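Local coordinates for enoyl-CoA hydratase/isomerase family protein (Mycobacterium tuberculosis, PDB 4FN7) that probably acts as an enoyl-CoA hydratase of the crotonase superfamily, adding water to unsaturated acyl-CoA in lipid metabolism, at residues R56-L64 with I105-S113; H122-A132 with A157-G166. All coordinates share one frame; numbering follows the deposited sequence.

Interaction 1 of 2, residues R56-L64 with I105-S113; sequences RVFSGGFDL and IAMGAFLLS
F62 and M107 meet in a Met-aromatic contact. M107 CB sits over the middle of the F62 ring, 3.6 Å from its centroid. M107 CG, anti to the backbone N (chi1 -174°), lies over the same face toward CE2 and CZ; the bend at chi2 then brings M107 SD to 3.4 Å from F62 CZ.

At the other end, F58 presents a ring edge to the helix. F58 CE2 lies 3.5 Å from G108 O, near the ring plane. L112 CD1 lies over one face, and L111 CD2 is 3.9 Å from F58 CE2.

Between the rings the backbones join. I105 N donates a nearly straight bond to S59 O (3.0 Å, 170°). G108 CA also points its hydrogen at S59 O, 3.6 Å away. G61 CA lies 3.1 Å from I105 O. S59 OG accepts from G61 N in an ST turn and is also bonded to N24 O.

F62 N and M107 N lie 4.4 Å apart. This is consistent with the oxyanion hole that crotonase-fold enzymes build from two peptide NH groups, one at a helix start.

Helix 73-90 packs on F62 through M78 and L79, and on L111 through L89. Strand 96-100 lies against F58 and L112, and helix 139-148 meets helix 107-112 through F110.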
loop_
_atom_site.group_PDB
_atom_site.type_symbol
_atom_site.label_atom_id
_atom_site.label_comp_id
_atom_site.label_asym_id
_atom_site.label_seq_id
_atom_site.Cartn_x
_atom_site.Cartn_y
_atom_site.Cartn_z
ATOM N N ARG A 56 -25.322 5.209 -17.335
ATOM C CA ARG A 56 -24.199 5.620 -18.165
ATOM C C ARG A 56 -22.915 5.771 -17.356
ATOM O O ARG A 56 -21.850 5.341 -17.793
ATOM C CB ARG A 56 -24.531 6.938 -18.863
ATOM C CG ARG A 56 -23.450 7.418 -19.810
ATOM C CD ARG A 56 -23.665 8.868 -20.193
ATOM N NE ARG A 56 -22.585 9.363 -21.040
ATOM C CZ ARG A 56 -22.569 10.569 -21.600
ATOM N NH1 ARG A 56 -23.582 11.400 -21.414
ATOM N NH2 ARG A 56 -21.541 10.938 -22.353
ATOM N N VAL A 57 -23.018 6.375 -16.176
ATOM C CA VAL A 57 -21.849 6.689 -15.366
ATOM C C VAL A 57 -22.120 6.507 -13.882
ATOM O O VAL A 57 -23.276 6.483 -13.446
ATOM C CB VAL A 57 -21.407 8.166 -15.542
ATOM C CG1 VAL A 57 -21.036 8.457 -16.982
ATOM C CG2 VAL A 57 -22.495 9.124 -15.067
ATOM N N PHE A 58 -21.049 6.405 -13.100
ATOM C CA PHE A 58 -21.162 6.685 -11.678
ATOM C C PHE A 58 -21.198 8.210 -11.565
ATOM O O PHE A 58 -22.224 8.797 -11.218
ATOM C CB PHE A 58 -20.002 6.085 -10.893
ATOM C CG PHE A 58 -20.102 6.308 -9.407
ATOM C CD1 PHE A 58 -21.079 5.663 -8.661
ATOM C CD2 PHE A 58 -19.226 7.160 -8.756
ATOM C CE1 PHE A 58 -21.185 5.868 -7.298
ATOM C CE2 PHE A 58 -19.321 7.369 -7.388
ATOM C CZ PHE A 58 -20.303 6.717 -6.655
ATOM N N SER A 59 -20.083 8.852 -11.900
ATOM C CA SER A 59 -20.048 10.301 -12.079
ATOM C C SER A 59 -18.834 10.702 -12.896
ATOM O O SER A 59 -17.732 10.186 -12.684
ATOM C CB SER A 59 -20.021 11.036 -10.744
ATOM O OG SER A 59 -19.704 12.410 -10.943
ATOM N N GLY A 60 -19.040 11.634 -13.824
ATOM C CA GLY A 60 -17.957 12.154 -14.637
ATOM C C GLY A 60 -17.072 13.182 -13.955
ATOM O O GLY A 60 -16.121 13.655 -14.567
ATOM N N GLY A 61 -17.373 13.539 -12.707
ATOM C CA GLY A 61 -16.518 14.450 -11.961
ATOM C C GLY A 61 -17.210 15.736 -11.562
ATOM O O GLY A 61 -18.428 15.775 -11.490
ATOM N N PHE A 62 -16.439 16.783 -11.288
ATOM C CA PHE A 62 -17.017 18.098 -11.030
ATOM C C PHE A 62 -17.712 18.641 -12.275
ATOM O O PHE A 62 -17.538 18.122 -13.375
ATOM C CB PHE A 62 -15.938 19.093 -10.603
ATOM C CG PHE A 62 -15.397 18.866 -9.218
ATOM C CD1 PHE A 62 -14.045 18.595 -9.020
ATOM C CD2 PHE A 62 -16.222 18.954 -8.111
ATOM C CE1 PHE A 62 -13.536 18.405 -7.746
ATOM C CE2 PHE A 62 -15.717 18.766 -6.832
ATOM C CZ PHE A 62 -14.376 18.491 -6.652
ATOM N N ASP A 63 -18.485 19.704 -12.094
ATOM C CA ASP A 63 -19.048 20.443 -13.216
ATOM C C ASP A 63 -17.904 21.077 -13.991
ATOM O O ASP A 63 -17.312 22.053 -13.538
ATOM C CB ASP A 63 -20.002 21.523 -12.698
ATOM C CG ASP A 63 -20.681 22.295 -13.810
ATOM O OD1 ASP A 63 -20.025 22.588 -14.828
ATOM O OD2 ASP A 63 -21.877 22.614 -13.656
ATOM N N LEU A 64 -17.593 20.518 -15.158
ATOM C CA LEU A 64 -16.454 20.979 -15.946
ATOM C C LEU A 64 -16.629 22.423 -16.417
ATOM O O LEU A 64 -15.659 23.169 -16.522
ATOM C CB LEU A 64 -16.215 20.055 -17.144
ATOM C CG LEU A 64 -14.932 20.306 -17.941
ATOM C CD1 LEU A 64 -13.700 20.122 -17.062
ATOM C CD2 LEU A 64 -14.866 19.401 -19.165
ATOM N N ILE A 105 -14.888 9.346 -12.872
ATOM C CA ILE A 105 -13.778 10.191 -13.291
ATOM C C ILE A 105 -13.605 11.369 -12.352
ATOM O O ILE A 105 -14.580 12.009 -11.964
ATOM C CB ILE A 105 -14.020 10.746 -14.712
ATOM C CG1 ILE A 105 -14.394 9.619 -15.682
ATOM C CG2 ILE A 105 -12.800 11.535 -15.206
ATOM C CD1 ILE A 105 -13.298 8.580 -15.884
ATOM N N ALA A 106 -12.356 11.658 -11.996
ATOM C CA ALA A 106 -12.033 12.828 -11.184
ATOM C C ALA A 106 -12.843 12.802 -9.884
ATOM O O ALA A 106 -12.767 11.826 -9.144
ATOM C CB ALA A 106 -12.252 14.114 -11.987
ATOM N N MET A 107 -13.616 13.847 -9.591
ATOM C CA MET A 107 -14.403 13.834 -8.350
ATOM C C MET A 107 -15.327 12.609 -8.254
ATOM O O MET A 107 -15.668 12.181 -7.153
ATOM C CB MET A 107 -15.210 15.126 -8.179
ATOM C CG MET A 107 -15.933 15.247 -6.830
ATOM S SD MET A 107 -14.842 15.384 -5.384
ATOM C CE MET A 107 -15.617 14.218 -4.264
ATOM N N GLY A 108 -15.747 12.064 -9.391
ATOM C CA GLY A 108 -16.491 10.818 -9.387
ATOM C C GLY A 108 -15.672 9.673 -8.808
ATOM O O GLY A 108 -16.184 8.866 -8.030
ATOM N N ALA A 109 -14.402 9.583 -9.193
ATOM C CA ALA A 109 -13.515 8.574 -8.618
ATOM C C ALA A 109 -13.237 8.853 -7.143
ATOM O O ALA A 109 -13.115 7.921 -6.349
ATOM C CB ALA A 109 -12.204 8.500 -9.392
ATOM N N PHE A 110 -13.135 10.126 -6.769
ATOM C CA PHE A 110 -12.881 10.467 -5.368
ATOM C C PHE A 110 -14.092 10.097 -4.511
ATOM O O PHE A 110 -13.939 9.540 -3.429
ATOM C CB PHE A 110 -12.525 11.951 -5.200
ATOM C CG PHE A 110 -11.450 12.427 -6.144
ATOM C CD1 PHE A 110 -10.470 11.560 -6.604
ATOM C CD2 PHE A 110 -11.440 13.737 -6.587
ATOM C CE1 PHE A 110 -9.493 11.999 -7.499
ATOM C CE2 PHE A 110 -10.471 14.182 -7.483
ATOM C CZ PHE A 110 -9.498 13.308 -7.936
ATOM N N LEU A 111 -15.289 10.398 -5.003
ATOM C CA LEU A 111 -16.509 9.993 -4.311
ATOM C C LEU A 111 -16.568 8.470 -4.163
ATOM O O LEU A 111 -16.857 7.937 -3.081
ATOM C CB LEU A 111 -17.728 10.504 -5.080
ATOM C CG LEU A 111 -19.095 10.091 -4.540
ATOM C CD1 LEU A 111 -19.273 10.595 -3.130
ATOM C CD2 LEU A 111 -20.205 10.619 -5.433
ATOM N N LEU A 112 -16.309 7.762 -5.254
ATOM C CA LEU A 112 -16.324 6.304 -5.235
ATOM C C LEU A 112 -15.408 5.779 -4.124
ATOM O O LEU A 112 -15.741 4.825 -3.415
ATOM C CB LEU A 112 -15.863 5.765 -6.593
ATOM C CG LEU A 112 -15.787 4.249 -6.762
ATOM C CD1 LEU A 112 -17.162 3.630 -6.646
ATOM C CD2 LEU A 112 -15.144 3.901 -8.099
ATOM N N SER A 113 -14.264 6.438 -3.963
ATOM C CA SER A 113 -13.222 6.029 -3.029
ATOM C C SER A 113 -13.582 6.297 -1.569
ATOM O O SER A 113 -12.791 6.005 -0.677
ATOM C CB SER A 113 -11.904 6.741 -3.375
ATOM O OG SER A 113 -11.486 6.447 -4.701
#

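Interaction 2 of 2, residues H122-A132 with A157-G166; sequences HAYNIQANEVA and ATGLAKTFFG
I126 and F164 form an antiparallel hydrogen-bonded pair. I126 N donates to F164 O at 2.8 Å, in the carbonyl plane, and F164 N returns a bond to I126 O at 2.9 Å.

The extended Q127 side chain crosses T163 obliquely and ends at A161. Q127 CB lies 3.8 Å from T163 OG1, with K162 O nearby. Q127 CG is anti to the backbone N (chi1 -177°), which brings it to 3.4 Å from A161 O. CD rests beside T163 OG1. OE1 is also near that hydroxyl, but the angle is too poor for a bond. At the tip, Q127 NE2 donates to A161 O (2.9 Å, 161°), with the acceptor close to the amide plane. This bond fixes the rotation of the amide.

T163 sends its other branch to N125, where CG2 touches CB and CG. N125 OD1 approaches F165 CB at 3.6 Å. The F165 edge meets the H122 ring face in an offset edge-to-face pair, planes nearly perpendicular. H122 O lies at the F165 rim, in the ring plane.

Where the strands part, three waters bridge the backbones. One joins Y124 O to G166 N. Another takes the NH of A128 and donates to A157 O and K162 O. The third links A128 O, V131 N and T158 O. V131 CG2 lies 3.4 Å from T158 O.

Strand 126-127 is the middle of a three-stranded sheet, between 103-105 and 163-164. I126 packs on helix 107-112 and, with F164, on helix 166-172. G159 O is hydrogen-bonded to H203 of the second subunit, and V131 packs on T206 of that subunit.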
loop_
_atom_site.group_PDB
_atom_site.type_symbol
_atom_site.label_atom_id
_atom_site.label_comp_id
_atom_site.label_asym_id
_atom_site.label_seq_id
_atom_site.Cartn_x
_atom_site.Cartn_y
_atom_site.Cartn_z
ATOM N N HIS A 122 -16.658 -5.007 -14.934
ATOM C CA HIS A 122 -15.320 -5.151 -15.491
ATOM C C HIS A 122 -14.899 -3.979 -16.361
ATOM O O HIS A 122 -13.758 -3.530 -16.292
ATOM C CB HIS A 122 -15.222 -6.438 -16.315
ATOM C CG HIS A 122 -13.984 -6.520 -17.153
ATOM N ND1 HIS A 122 -13.967 -6.184 -18.490
ATOM C CD2 HIS A 122 -12.719 -6.884 -16.840
ATOM C CE1 HIS A 122 -12.746 -6.345 -18.967
ATOM N NE2 HIS A 122 -11.969 -6.770 -17.986
ATOM N N ALA A 123 -15.815 -3.492 -17.190
ATOM C CA ALA A 123 -15.456 -2.509 -18.209
ATOM C C ALA A 123 -15.435 -1.057 -17.725
ATOM O O ALA A 123 -14.989 -0.165 -18.455
ATOM C CB ALA A 123 -16.370 -2.649 -19.424
ATOM N N TYR A 124 -15.903 -0.807 -16.507
ATOM C CA TYR A 124 -16.044 0.571 -16.040
ATOM C C TYR A 124 -14.704 1.200 -15.676
ATOM O O TYR A 124 -13.966 0.704 -14.821
ATOM C CB TYR A 124 -17.030 0.685 -14.863
ATOM C CG TYR A 124 -18.427 0.167 -15.147
ATOM C CD1 TYR A 124 -18.852 -0.075 -16.448
ATOM C CD2 TYR A 124 -19.316 -0.074 -14.109
ATOM C CE1 TYR A 124 -20.126 -0.553 -16.706
ATOM C CE2 TYR A 124 -20.592 -0.553 -14.352
ATOM C CZ TYR A 124 -20.993 -0.793 -15.652
ATOM O OH TYR A 124 -22.266 -1.271 -15.899
ATOM N N ASN A 125 -14.411 2.313 -16.334
ATOM C CA ASN A 125 -13.163 3.023 -16.127
ATOM C C ASN A 125 -13.202 3.916 -14.903
ATOM O O ASN A 125 -14.196 4.590 -14.643
ATOM C CB ASN A 125 -12.837 3.861 -17.356
ATOM C CG ASN A 125 -12.453 3.021 -18.542
ATOM O OD1 ASN A 125 -11.952 1.912 -18.402
ATOM N ND2 ASN A 125 -12.662 3.560 -19.723
ATOM N N ILE A 126 -12.103 3.914 -14.163
ATOM C CA ILE A 126 -11.957 4.758 -12.989
ATOM C C ILE A 126 -10.639 5.506 -13.153
ATOM O O ILE A 126 -9.592 4.896 -13.413
ATOM C CB ILE A 126 -11.958 3.919 -11.704
ATOM C CG1 ILE A 126 -13.212 3.030 -11.673
ATOM C CG2 ILE A 126 -11.897 4.827 -10.484
ATOM C CD1 ILE A 126 -13.137 1.887 -10.709
ATOM N N GLN A 127 -10.690 6.828 -13.054
ATOM C CA GLN A 127 -9.547 7.638 -13.455
ATOM C C GLN A 127 -9.611 9.024 -12.845
ATOM O O GLN A 127 -10.649 9.683 -12.895
ATOM C CB GLN A 127 -9.522 7.782 -14.980
ATOM C CG GLN A 127 -8.316 8.550 -15.514
ATOM C CD GLN A 127 -8.516 9.055 -16.932
ATOM O OE1 GLN A 127 -9.639 9.115 -17.433
ATOM N NE2 GLN A 127 -7.422 9.434 -17.584
ATOM N N ALA A 128 -8.493 9.462 -12.270
ATOM C CA ALA A 128 -8.301 10.876 -11.971
ATOM C C ALA A 128 -7.652 11.484 -13.214
ATOM O O ALA A 128 -6.440 11.365 -13.401
ATOM C CB ALA A 128 -7.407 11.060 -10.746
ATOM N N ASN A 129 -8.455 12.101 -14.076
ATOM C CA ASN A 129 -7.956 12.584 -15.361
ATOM C C ASN A 129 -7.406 14.007 -15.314
ATOM O O ASN A 129 -7.063 14.569 -16.357
ATOM C CB ASN A 129 -9.053 12.482 -16.429
ATOM C CG ASN A 129 -10.139 13.523 -16.250
ATOM O OD1 ASN A 129 -10.425 13.943 -15.130
ATOM N ND2 ASN A 129 -10.764 13.936 -17.355
ATOM N N GLU A 130 -7.314 14.572 -14.113
ATOM C CA GLU A 130 -6.890 15.957 -13.915
ATOM C C GLU A 130 -5.655 16.336 -14.740
ATOM O O GLU A 130 -5.679 17.312 -15.493
ATOM C CB GLU A 130 -6.629 16.228 -12.429
ATOM C CG GLU A 130 -7.879 16.528 -11.593
ATOM C CD GLU A 130 -8.670 15.296 -11.149
ATOM O OE1 GLU A 130 -8.386 14.176 -11.607
ATOM O OE2 GLU A 130 -9.593 15.456 -10.318
ATOM N N VAL A 131 -4.581 15.566 -14.607
ATOM C CA VAL A 131 -3.322 15.924 -15.258
ATOM C C VAL A 131 -3.446 15.889 -16.779
ATOM O O VAL A 131 -2.799 16.675 -17.475
ATOM C CB VAL A 131 -2.171 15.021 -14.758
ATOM C CG1 VAL A 131 -0.939 15.148 -15.645
ATOM C CG2 VAL A 131 -1.839 15.356 -13.296
ATOM N N ALA A 132 -4.310 15.020 -17.293
ATOM C CA ALA A 132 -4.519 14.928 -18.737
ATOM C C ALA A 132 -5.191 16.180 -19.300
ATOM O O ALA A 132 -5.008 16.513 -20.472
ATOM C CB ALA A 132 -5.326 13.683 -19.090
ATOM N N ALA A 157 -1.881 6.868 -10.815
ATOM C CA ALA A 157 -3.224 7.449 -10.875
ATOM C C ALA A 157 -3.160 8.964 -10.856
ATOM O O ALA A 157 -4.010 9.647 -11.434
ATOM C CB ALA A 157 -4.064 6.954 -9.707
ATOM N N THR A 158 -2.157 9.479 -10.162
ATOM C CA THR A 158 -2.043 10.914 -9.952
ATOM C C THR A 158 -1.248 11.589 -11.078
ATOM O O THR A 158 -1.832 12.230 -11.951
ATOM C CB THR A 158 -1.484 11.231 -8.549
ATOM O OG1 THR A 158 -0.209 10.598 -8.373
ATOM C CG2 THR A 158 -2.447 10.716 -7.472
ATOM N N GLY A 159 0.072 11.411 -11.085
ATOM C CA GLY A 159 0.925 12.078 -12.057
ATOM C C GLY A 159 0.699 11.665 -13.499
ATOM O O GLY A 159 0.962 12.445 -14.422
ATOM N N LEU A 160 0.221 10.446 -13.722
ATOM C CA LEU A 160 0.033 9.963 -15.091
ATOM C C LEU A 160 -1.432 9.837 -15.500
ATOM O O LEU A 160 -1.724 9.382 -16.600
ATOM C CB LEU A 160 0.738 8.623 -15.302
ATOM C CG LEU A 160 2.259 8.616 -15.100
ATOM C CD1 LEU A 160 2.789 7.216 -15.311
ATOM C CD2 LEU A 160 2.968 9.620 -16.028
ATOM N N ALA A 161 -2.351 10.222 -14.612
ATOM C CA ALA A 161 -3.783 10.153 -14.910
ATOM C C ALA A 161 -4.172 8.770 -15.429
ATOM O O ALA A 161 -4.973 8.641 -16.353
ATOM C CB ALA A 161 -4.168 11.239 -15.917
ATOM N N LYS A 162 -3.597 7.730 -14.835
ATOM C CA LYS A 162 -3.836 6.376 -15.323
ATOM C C LYS A 162 -5.303 5.959 -15.196
ATOM O O LYS A 162 -5.965 6.264 -14.203
ATOM C CB LYS A 162 -2.936 5.367 -14.603
ATOM C CG LYS A 162 -3.172 3.936 -15.077
ATOM C CD LYS A 162 -2.207 2.962 -14.442
ATOM C CE LYS A 162 -2.545 1.525 -14.796
ATOM N NZ LYS A 162 -1.582 0.592 -14.155
ATOM N N THR A 163 -5.808 5.276 -16.217
ATOM C CA THR A 163 -7.157 4.721 -16.170
ATOM C C THR A 163 -7.104 3.276 -15.706
ATOM O O THR A 163 -6.293 2.494 -16.193
ATOM C CB THR A 163 -7.836 4.776 -17.549
ATOM O OG1 THR A 163 -7.948 6.138 -17.967
ATOM C CG2 THR A 163 -9.225 4.168 -17.476
ATOM N N PHE A 164 -7.966 2.935 -14.751
ATOM C CA PHE A 164 -8.059 1.582 -14.216
ATOM C C PHE A 164 -9.440 1.014 -14.520
ATOM O O PHE A 164 -10.410 1.757 -14.642
ATOM C CB PHE A 164 -7.845 1.591 -12.695
ATOM C CG PHE A 164 -6.532 2.181 -12.263
ATOM C CD1 PHE A 164 -5.468 1.362 -11.914
ATOM C CD2 PHE A 164 -6.375 3.554 -12.170
ATOM C CE1 PHE A 164 -4.258 1.908 -11.504
ATOM C CE2 PHE A 164 -5.172 4.102 -11.762
ATOM C CZ PHE A 164 -4.118 3.282 -11.425
ATOM N N PHE A 165 -9.532 -0.305 -14.627
ATOM C CA PHE A 165 -10.825 -0.958 -14.769
ATOM C C PHE A 165 -10.690 -2.420 -14.391
ATOM O O PHE A 165 -9.604 -2.988 -14.474
ATOM C CB PHE A 165 -11.355 -0.816 -16.198
ATOM C CG PHE A 165 -10.502 -1.487 -17.234
ATOM C CD1 PHE A 165 -10.781 -2.781 -17.642
ATOM C CD2 PHE A 165 -9.426 -0.824 -17.809
ATOM C CE1 PHE A 165 -9.999 -3.404 -18.604
ATOM C CE2 PHE A 165 -8.641 -1.444 -18.769
ATOM C CZ PHE A 165 -8.931 -2.736 -19.165
ATOM N N GLY A 166 -11.790 -3.030 -13.966
ATOM C CA GLY A 166 -11.803 -4.464 -13.734
ATOM C C GLY A 166 -10.651 -4.919 -12.855
ATOM O O GLY A 166 -10.439 -4.386 -11.765
HETATM O O HOH W 1 -14.076 -1.568 -13.249
HETATM O O HOH W 2 -6.177 7.961 -12.157
HETATM O O HOH W 3 -4.370 13.169 -12.928
#

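From the N terminus, the chain leaves strand 48-52, enters the loop 56-64 and passes through helices 64-69 and 73-90. After strands 96-100 and 103-105 it returns as 105-113, closing interaction 1. Strand 117-120 then leads to 122-132. Helices 139-148 and 151-159 follow before 157-166 closes interaction 2. The two loops are in series and neither nest nor cross. Their centres lie 11 Å apart, and they touch: A106 N probably hydrogen-bonds to Q127 O (2.8 Å), and F110 packs on E130. Together they tie the 56-64 loop and helix 107-112 to the small sheet; residues of interaction 2, such as V131 and G159, also meet the second subunit.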